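Local structure of Endonuclease/exonuclease/phosphatase domain-containing protein (Enterococcus faecalis, 3L1W) at residues A[11-14]-A[18-21]; A[4-9]-A[25-30]; A[125-130]-A[153-158]. The protein is of unknown function but belongs to the endonuclease/exonuclease/phosphatase family and may act as a 3'-5' RNA exonuclease. All blocks are in the same frame, centred on the assembly; numbering follows the deposited sequence.

Contact 1: A[11-14]-A[18-21]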
loop_
_atom_site.group_PDB
_atom_site.type_symbol
_atom_site.label_atom_id
_atom_site.label_comp_id
_atom_site.label_asym_id
_atom_site.label_seq_id
_atom_site.Cartn_x
_atom_site.Cartn_y
_atom_site.Cartn_z
ATOM N N ASP A 11 -13.118 -8.423 -18.917
ATOM C CA ASP A 11 -14.424 -7.788 -19.024
ATOM C C ASP A 11 -15.432 -8.837 -19.481
ATOM O O ASP A 11 -15.289 -9.415 -20.561
ATOM C CB ASP A 11 -14.347 -6.641 -20.033
ATOM C CG ASP A 11 -15.610 -5.794 -20.072
ATOM O OD1 ASP A 11 -16.459 -5.918 -19.165
ATOM O OD2 ASP A 11 -15.739 -4.985 -21.019
ATOM N N THR A 12 -16.432 -9.101 -18.647
ATOM C CA THR A 12 -17.468 -10.070 -18.987
ATOM C C THR A 12 -18.806 -9.689 -18.362
ATOM O O THR A 12 -18.865 -9.220 -17.225
ATOM C CB THR A 12 -17.081 -11.494 -18.545
ATOM O OG1 THR A 12 -18.171 -12.385 -18.801
ATOM C CG2 THR A 12 -16.744 -11.534 -17.056
ATOM N N GLU A 13 -19.886 -9.898 -19.104
ATOM C CA GLU A 13 -21.205 -9.542 -18.597
ATOM C C GLU A 13 -21.626 -10.471 -17.469
ATOM O O GLU A 13 -22.557 -10.175 -16.728
ATOM C CB GLU A 13 -22.238 -9.510 -19.726
ATOM C CG GLU A 13 -22.059 -8.317 -20.650
ATOM C CD GLU A 13 -23.120 -8.234 -21.720
ATOM O OE1 GLU A 13 -23.984 -9.136 -21.777
ATOM O OE2 GLU A 13 -23.091 -7.263 -22.507
ATOM N N TYR A 14 -20.923 -11.590 -17.327
ATOM C CA TYR A 14 -21.184 -12.494 -16.213
ATOM C C TYR A 14 -21.016 -11.784 -14.866
ATOM O O TYR A 14 -21.653 -12.154 -13.884
ATOM C CB TYR A 14 -20.286 -13.731 -16.289
ATOM C CG TYR A 14 -20.536 -14.590 -17.517
ATOM C CD1 TYR A 14 -21.797 -15.120 -17.777
ATOM C CD2 TYR A 14 -19.508 -14.877 -18.411
ATOM C CE1 TYR A 14 -22.029 -15.908 -18.897
ATOM C CE2 TYR A 14 -19.728 -15.663 -19.530
ATOM C CZ TYR A 14 -20.989 -16.176 -19.768
ATOM O OH TYR A 14 -21.204 -16.954 -20.884
ATOM N N TRP A 18 -20.603 -5.627 -11.633
ATOM C CA TRP A 18 -19.186 -5.526 -11.290
ATOM C C TRP A 18 -18.334 -5.926 -12.495
ATOM O O TRP A 18 -17.210 -6.402 -12.349
ATOM C CB TRP A 18 -18.862 -6.374 -10.046
ATOM C CG TRP A 18 -17.664 -5.912 -9.227
ATOM C CD1 TRP A 18 -16.661 -6.702 -8.734
ATOM C CD2 TRP A 18 -17.352 -4.567 -8.816
ATOM N NE1 TRP A 18 -15.748 -5.934 -8.038
ATOM C CE2 TRP A 18 -16.150 -4.623 -8.076
ATOM C CE3 TRP A 18 -17.971 -3.324 -8.998
ATOM C CZ2 TRP A 18 -15.552 -3.482 -7.529
ATOM C CZ3 TRP A 18 -17.377 -2.195 -8.450
ATOM C CH2 TRP A 18 -16.181 -2.284 -7.728
ATOM N N GLN A 19 -18.872 -5.728 -13.695
ATOM C CA GLN A 19 -18.043 -5.877 -14.890
ATOM C C GLN A 19 -17.057 -4.708 -15.012
ATOM O O GLN A 19 -17.113 -3.748 -14.244
ATOM C CB GLN A 19 -18.895 -6.004 -16.150
ATOM C CG GLN A 19 -19.752 -4.806 -16.449
ATOM C CD GLN A 19 -20.702 -5.075 -17.607
ATOM O OE1 GLN A 19 -21.706 -5.769 -17.448
ATOM N NE2 GLN A 19 -20.380 -4.535 -18.777
ATOM N N TRP A 20 -16.147 -4.805 -15.970
ATOM C CA TRP A 20 -15.033 -3.864 -16.061
ATOM C C TRP A 20 -15.445 -2.392 -15.953
ATOM O O TRP A 20 -14.783 -1.607 -15.272
ATOM C CB TRP A 20 -14.240 -4.103 -17.347
ATOM C CG TRP A 20 -13.086 -3.146 -17.566
ATOM C CD1 TRP A 20 -13.026 -2.144 -18.488
ATOM C CD2 TRP A 20 -11.827 -3.121 -16.864
ATOM N NE1 TRP A 20 -11.817 -1.490 -18.401
ATOM C CE2 TRP A 20 -11.070 -2.064 -17.410
ATOM C CE3 TRP A 20 -11.282 -3.868 -15.814
ATOM C CZ2 TRP A 20 -9.784 -1.757 -16.963
ATOM C CZ3 TRP A 20 -10.005 -3.564 -15.370
ATOM C CH2 TRP A 20 -9.272 -2.513 -15.940
ATOM N N SER A 21 -16.516 -2.006 -16.634
ATOM C CA SER A 21 -16.916 -0.601 -16.615
ATOM C C SER A 21 -17.022 -0.065 -15.184
ATOM O O SER A 21 -16.673 1.079 -14.914
ATOM C CB SER A 21 -18.240 -0.399 -17.361
ATOM O OG SER A 21 -19.296 -1.066 -16.696
HETATM O O HOH W 1 -17.682 -3.371 -18.832
#
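The backbones of 11-14 and 18-21 come closest where Asp11 faces Trp20, their CA atoms 5.0 Å apart, bringing the loop after strand 2-7 up to the start of helix 20-34. The CG of Asp11 stands anti to the backbone N (chi1 -172°), which carries the carboxylate across to the helix. Asp11 OD1 lies 3.4 Å from Trp20 N in a weak, bent hydrogen bond and accepts a shorter one, 2.8 Å, from a water, which in turn accepts from Ser21 N. One carboxylate oxygen thus serves two successive backbone amides, one directly and one through water. The short carboxylate suits the place because it has two acceptor oxygens, OD1 for Trp20 N and the water, OD2 for Asn47 ND2. It also rests on Trp20 CB, with Asp11 CG 3.5 Å from Trp20 CB, and its plane is turned 51° from the indole. The indole itself runs on toward helix 46-55, where its NE1 bonds Asp51. Alongside, Gln19 CB packs 3.4 Å from Thr12 O, and the extended side chains of Glu13 and Gln19 lie side by side. Asp11 thus ties the connection after strand 2-7 to helix 20-34, in the first beta-alpha-beta unit of this DNase I-like fold.

Contact 2: A[4-9]-A[25-30]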
loop_
_atom_site.group_PDB
_atom_site.type_symbol
_atom_site.label_atom_id
_atom_site.label_comp_id
_atom_site.label_asym_id
_atom_site.label_seq_id
_atom_site.Cartn_x
_atom_site.Cartn_y
_atom_site.Cartn_z
ATOM N N ALA A 4 5.314 -5.915 -10.026
ATOM C CA ALA A 4 4.059 -6.541 -9.604
ATOM C C ALA A 4 3.431 -7.330 -10.738
ATOM O O ALA A 4 3.773 -7.149 -11.908
ATOM C CB ALA A 4 3.081 -5.477 -9.120
ATOM N N THR A 5 2.505 -8.206 -10.375
ATOM C CA THR A 5 1.662 -8.871 -11.353
ATOM C C THR A 5 0.217 -8.747 -10.865
ATOM O O THR A 5 -0.052 -8.793 -9.666
ATOM C CB THR A 5 2.083 -10.343 -11.582
ATOM O OG1 THR A 5 1.181 -10.970 -12.506
ATOM C CG2 THR A 5 2.090 -11.131 -10.270
ATOM N N TYR A 6 -0.713 -8.569 -11.795
ATOM C CA TYR A 6 -2.103 -8.327 -11.413
ATOM C C TYR A 6 -3.016 -8.846 -12.512
ATOM O O TYR A 6 -3.002 -8.339 -13.645
ATOM C CB TYR A 6 -2.304 -6.821 -11.217
ATOM C CG TYR A 6 -3.585 -6.372 -10.532
ATOM C CD1 TYR A 6 -4.377 -7.258 -9.798
ATOM C CD2 TYR A 6 -3.987 -5.038 -10.600
ATOM C CE1 TYR A 6 -5.532 -6.820 -9.157
ATOM C CE2 TYR A 6 -5.130 -4.597 -9.965
ATOM C CZ TYR A 6 -5.903 -5.485 -9.250
ATOM O OH TYR A 6 -7.050 -5.014 -8.632
ATOM N N ASN A 7 -3.778 -9.883 -12.188
ATOM C CA ASN A 7 -4.826 -10.361 -13.064
ATOM C C ASN A 7 -6.043 -9.507 -12.760
ATOM O O ASN A 7 -6.600 -9.587 -11.655
ATOM C CB ASN A 7 -5.103 -11.845 -12.789
ATOM C CG ASN A 7 -6.205 -12.411 -13.667
ATOM O OD1 ASN A 7 -7.180 -11.735 -13.979
ATOM N ND2 ASN A 7 -6.058 -13.668 -14.064
ATOM N N VAL A 8 -6.441 -8.679 -13.734
ATOM C CA VAL A 8 -7.447 -7.650 -13.478
ATOM C C VAL A 8 -8.871 -8.069 -13.780
ATOM O O VAL A 8 -9.784 -7.244 -13.659
ATOM C CB VAL A 8 -7.120 -6.316 -14.205
ATOM C CG1 VAL A 8 -5.774 -5.766 -13.727
ATOM C CG2 VAL A 8 -7.158 -6.491 -15.730
ATOM N N ARG A 9 -9.048 -9.347 -14.142
ATOM C CA ARG A 9 -10.352 -9.944 -14.489
ATOM C C ARG A 9 -10.918 -9.456 -15.826
ATOM O O ARG A 9 -11.216 -8.268 -16.012
ATOM C CB ARG A 9 -11.371 -9.778 -13.349
ATOM C CG ARG A 9 -12.805 -10.207 -13.699
ATOM C CD ARG A 9 -12.965 -11.712 -13.885
ATOM N NE ARG A 9 -14.393 -12.052 -13.923
ATOM C CZ ARG A 9 -14.876 -13.274 -14.108
ATOM N NH1 ARG A 9 -14.051 -14.296 -14.280
ATOM N NH2 ARG A 9 -16.196 -13.472 -14.119
ATOM N N GLU A 25 -11.996 2.301 -12.751
ATOM C CA GLU A 25 -11.389 3.390 -11.982
ATOM C C GLU A 25 -10.606 2.841 -10.793
ATOM O O GLU A 25 -9.476 3.257 -10.535
ATOM C CB GLU A 25 -12.449 4.397 -11.515
ATOM C CG GLU A 25 -13.086 5.182 -12.647
ATOM C CD GLU A 25 -12.701 6.653 -12.632
ATOM O OE1 GLU A 25 -13.282 7.414 -11.825
ATOM O OE2 GLU A 25 -11.822 7.046 -13.431
ATOM N N ALA A 26 -11.203 1.892 -10.077
ATOM C CA ALA A 26 -10.567 1.320 -8.902
ATOM C C ALA A 26 -9.297 0.567 -9.278
ATOM O O ALA A 26 -8.278 0.679 -8.601
ATOM C CB ALA A 26 -11.537 0.407 -8.156
ATOM N N VAL A 27 -9.358 -0.213 -10.356
ATOM C CA VAL A 27 -8.176 -0.934 -10.812
ATOM C C VAL A 27 -7.064 0.029 -11.235
ATOM O O VAL A 27 -5.909 -0.129 -10.847
ATOM C CB VAL A 27 -8.525 -1.904 -11.972
ATOM C CG1 VAL A 27 -7.254 -2.421 -12.664
ATOM C CG2 VAL A 27 -9.376 -3.046 -11.455
ATOM N N CYS A 28 -7.413 1.031 -12.035
ATOM C CA CYS A 28 -6.399 1.957 -12.527
ATOM C C CYS A 28 -5.820 2.835 -11.416
ATOM O O CYS A 28 -4.627 3.150 -11.419
ATOM C CB CYS A 28 -6.959 2.815 -13.659
ATOM S SG CYS A 28 -7.265 1.861 -15.172
ATOM N N GLN A 29 -6.660 3.237 -10.467
ATOM C CA GLN A 29 -6.181 4.042 -9.347
ATOM C C GLN A 29 -5.260 3.231 -8.447
ATOM O O GLN A 29 -4.302 3.760 -7.886
ATOM C CB GLN A 29 -7.361 4.610 -8.551
ATOM C CG GLN A 29 -8.037 5.761 -9.278
ATOM C CD GLN A 29 -9.382 6.090 -8.694
ATOM O OE1 GLN A 29 -9.738 5.599 -7.624
ATOM N NE2 GLN A 29 -10.152 6.917 -9.399
ATOM N N LEU A 30 -5.547 1.941 -8.307
ATOM C CA LEU A 30 -4.683 1.077 -7.516
ATOM C C LEU A 30 -3.299 1.034 -8.148
ATOM O O LEU A 30 -2.288 1.215 -7.468
ATOM C CB LEU A 30 -5.288 -0.327 -7.410
ATOM C CG LEU A 30 -4.567 -1.374 -6.547
ATOM C CD1 LEU A 30 -5.538 -2.492 -6.188
ATOM C CD2 LEU A 30 -3.324 -1.960 -7.233
#
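Tyr6 and Val27 bury the most surface here, with Leu30 next, and the three meet between strand 2-7 and helix 20-34 without any hydrogen bond between the two segments. A chi1 of -167° swings the Tyr6 ring away from its own backbone N and toward the helix, and the long phenol spans from the strand to the helix. Tyr6 CE2 lies 4.1 Å from Val27 CG1, and Tyr6 OH is 3.8 Å from Leu30 CD1, the tyrosine and leucine side chains coming from opposite directions. Leucine and valine, about one turn apart, offer branched methyls to both the ring and its outer end. The helix links strands 2-7 and 38-44 in a beta-alpha-beta unit, and this apolar layer seats it on the sheet. Val8, just past the strand, thickens the layer: its CG1 sits over one face of the Tyr6 ring, toward the rim, and Val8 CG1 touches Val27 CG1 at 3.8 Å, the two valines crossing at about a right angle. Asn7 to Arg9 form an Asx turn, Arg9 N donating to Asn7 OD1 at 3.0 Å in the carbonyl plane. Asn7 ND2 is held by Glu43 and Asp166, a grouping consistent with the metal-dependent active site of DNase I-like enzymes.

Contact 3: A[125-130]-A[153-158]. With SO4 (sulfate ion), chain J.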
loop_
_atom_site.group_PDB
_atom_site.type_symbol
_atom_site.label_atom_id
_atom_site.label_comp_id
_atom_site.label_asym_id
_atom_site.label_seq_id
_atom_site.Cartn_x
_atom_site.Cartn_y
_atom_site.Cartn_z
ATOM N N PRO A 125 20.703 -5.659 -19.081
ATOM C CA PRO A 125 19.275 -5.899 -19.304
ATOM C C PRO A 125 18.743 -7.010 -18.409
ATOM O O PRO A 125 19.513 -7.820 -17.884
ATOM C CB PRO A 125 19.222 -6.375 -20.763
ATOM C CG PRO A 125 20.557 -6.070 -21.346
ATOM C CD PRO A 125 21.518 -6.129 -20.210
ATOM N N PHE A 126 17.428 -7.036 -18.236
ATOM C CA PHE A 126 16.764 -8.173 -17.609
ATOM C C PHE A 126 15.510 -8.545 -18.392
ATOM O O PHE A 126 14.938 -7.714 -19.109
ATOM C CB PHE A 126 16.429 -7.896 -16.143
ATOM C CG PHE A 126 15.449 -6.773 -15.938
ATOM C CD1 PHE A 126 15.883 -5.453 -15.910
ATOM C CD2 PHE A 126 14.098 -7.032 -15.760
ATOM C CE1 PHE A 126 14.983 -4.413 -15.713
ATOM C CE2 PHE A 126 13.189 -6.003 -15.560
ATOM C CZ PHE A 126 13.633 -4.684 -15.541
ATOM N N LEU A 127 15.095 -9.799 -18.251
ATOM C CA LEU A 127 13.943 -10.320 -18.975
ATOM C C LEU A 127 12.706 -10.391 -18.087
ATOM O O LEU A 127 12.777 -10.865 -16.947
ATOM C CB LEU A 127 14.271 -11.718 -19.516
ATOM C CG LEU A 127 13.156 -12.461 -20.244
ATOM C CD1 LEU A 127 12.751 -11.726 -21.509
ATOM C CD2 LEU A 127 13.617 -13.879 -20.577
ATOM N N VAL A 128 11.575 -9.906 -18.606
ATOM C CA VAL A 128 10.279 -10.073 -17.929
ATOM C C VAL A 128 9.372 -10.954 -18.788
ATOM O O VAL A 128 9.215 -10.701 -19.982
ATOM C CB VAL A 128 9.591 -8.727 -17.708
ATOM C CG1 VAL A 128 8.191 -8.930 -17.104
ATOM C CG2 VAL A 128 10.441 -7.827 -16.815
ATOM N N ILE A 129 8.781 -11.987 -18.186
ATOM C CA ILE A 129 7.873 -12.882 -18.901
ATOM C C ILE A 129 6.526 -12.869 -18.190
ATOM O O ILE A 129 6.440 -13.225 -17.025
ATOM C CB ILE A 129 8.393 -14.339 -18.918
ATOM C CG1 ILE A 129 9.822 -14.410 -19.483
ATOM C CG2 ILE A 129 7.450 -15.227 -19.720
ATOM C CD1 ILE A 129 10.485 -15.786 -19.312
ATOM N N ASN A 130 5.487 -12.446 -18.904
ATOM C CA ASN A 130 4.127 -12.364 -18.372
ATOM C C ASN A 130 3.426 -13.693 -18.618
ATOM O O ASN A 130 3.194 -14.072 -19.767
ATOM C CB ASN A 130 3.369 -11.228 -19.062
ATOM C CG ASN A 130 2.018 -10.946 -18.424
ATOM O OD1 ASN A 130 1.456 -11.796 -17.739
ATOM N ND2 ASN A 130 1.490 -9.749 -18.662
ATOM N N HIS A 153 14.381 -20.094 -24.013
ATOM C CA HIS A 153 15.491 -20.739 -23.309
ATOM C C HIS A 153 16.769 -19.899 -23.346
ATOM O O HIS A 153 17.404 -19.682 -22.315
ATOM C CB HIS A 153 15.763 -22.134 -23.879
ATOM C CG HIS A 153 16.775 -22.916 -23.103
ATOM N ND1 HIS A 153 18.133 -22.734 -23.255
ATOM C CD2 HIS A 153 16.630 -23.896 -22.180
ATOM C CE1 HIS A 153 18.779 -23.557 -22.451
ATOM N NE2 HIS A 153 17.891 -24.277 -21.790
ATOM N N ASP A 154 17.135 -19.423 -24.534
ATOM C CA ASP A 154 18.352 -18.631 -24.695
ATOM C C ASP A 154 18.352 -17.334 -23.879
ATOM O O ASP A 154 19.363 -16.980 -23.257
ATOM C CB ASP A 154 18.594 -18.318 -26.176
ATOM C CG ASP A 154 17.466 -17.497 -26.799
ATOM O OD1 ASP A 154 16.316 -17.556 -26.301
ATOM O OD2 ASP A 154 17.734 -16.792 -27.796
ATOM N N LYS A 155 17.228 -16.622 -23.889
ATOM C CA LYS A 155 17.119 -15.363 -23.162
ATOM C C LYS A 155 17.155 -15.580 -21.659
ATOM O O LYS A 155 17.799 -14.828 -20.925
ATOM C CB LYS A 155 15.815 -14.645 -23.512
ATOM C CG LYS A 155 15.726 -14.096 -24.917
ATOM C CD LYS A 155 14.509 -13.179 -25.041
ATOM C CE LYS A 155 14.011 -13.107 -26.466
ATOM N NZ LYS A 155 15.055 -12.590 -27.393
ATOM N N ILE A 156 16.430 -16.594 -21.199
ATOM C CA ILE A 156 16.423 -16.928 -19.779
ATOM C C ILE A 156 17.823 -17.287 -19.280
ATOM O O ILE A 156 18.222 -16.901 -18.184
ATOM C CB ILE A 156 15.454 -18.084 -19.489
ATOM C CG1 ILE A 156 14.013 -17.618 -19.700
ATOM C CG2 ILE A 156 15.605 -18.562 -18.068
ATOM C CD1 ILE A 156 13.022 -18.770 -19.736
ATOM N N ALA A 157 18.572 -18.016 -20.091
ATOM C CA ALA A 157 19.919 -18.411 -19.715
ATOM C C ALA A 157 20.851 -17.205 -19.637
ATOM O O ALA A 157 21.771 -17.171 -18.821
ATOM C CB ALA A 157 20.455 -19.436 -20.710
ATOM N N GLN A 158 20.596 -16.216 -20.483
ATOM C CA GLN A 158 21.493 -15.078 -20.647
ATOM C C GLN A 158 21.244 -13.953 -19.638
ATOM O O GLN A 158 22.181 -13.271 -19.215
ATOM C CB GLN A 158 21.369 -14.539 -22.079
ATOM C CG GLN A 158 22.340 -13.419 -22.428
ATOM C CD GLN A 158 22.273 -13.045 -23.903
ATOM O OE1 GLN A 158 22.926 -12.097 -24.351
ATOM N NE2 GLN A 158 21.477 -13.793 -24.664
HETATM S S SO4 J . 18.165 -27.022 -19.573
HETATM O O1 SO4 J . 16.857 -26.622 -20.086
HETATM O O2 SO4 J . 19.076 -25.881 -19.584
HETATM O O3 SO4 J . 18.013 -27.522 -18.210
HETATM O O4 SO4 J . 18.714 -28.085 -20.410
#
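Helix 153-158 packs against strand 126-132 of the six-stranded sheet, one of the two sheets in this DNase I-like fold. The axes of the short segments approach to 8.4 Å, their directions 131° apart. Leu127 makes the larger of the strand's contacts: its side chain leaves the strand trans to the main-chain nitrogen (chi1 177°) and extends Leu127 CD2 to the helix, 3.7 Å from Lys155 CB and 3.9 Å from Ile156 CG1. Two residues along, Ile129 points to the same side of the sheet, and Ile129 CD1 meets Ile156 CD1 at 3.9 Å, the two isoleucine side chains crossing at about a right angle. Aliphatic residues suit these buried strand positions. Lys155 contributes the aliphatic start of its chain, CB on Leu127 CD2, while this partly exposed residue leads its end away from the strand. At the start of the helix, the exposed His153 meets a sulfate, probably from the crystallisation liquor. His153 NE2 lies 3.0 Å from sulfate O2 in a fairly straight bond of 158° and bonds sulfate O1 weakly; Lys182 binds the same ion. Strand 126-132 lies between strands 111-119 and 161-164 in the sheet, Lys155 leans on Trp114 of the former, and Ile129 also touches Leu152, just before the helix.

Contacts 1 and 2 share helix 20-34, and contact 1 is nested inside the loop that contact 2 closes. Their centres are 14 Å apart, yet they touch directly: Trp20 CH2 packs 3.8 Å from Val27 CG1, so the indole bridges the start of the helix and its packing on the sheet. Contact 3 belongs to the other sheet, on the opposite side of the chain's centre, about 34 Å from contact 1 and 25 Å from contact 2 between centres. Even so, the nearest atoms of contacts 2 and 3 are about 5 Å apart, and Gln42 bonds both Thr5 and Asn130. Asn7 of contact 2 probably lies at the active site; the sulfate on His153 belongs to contact 3.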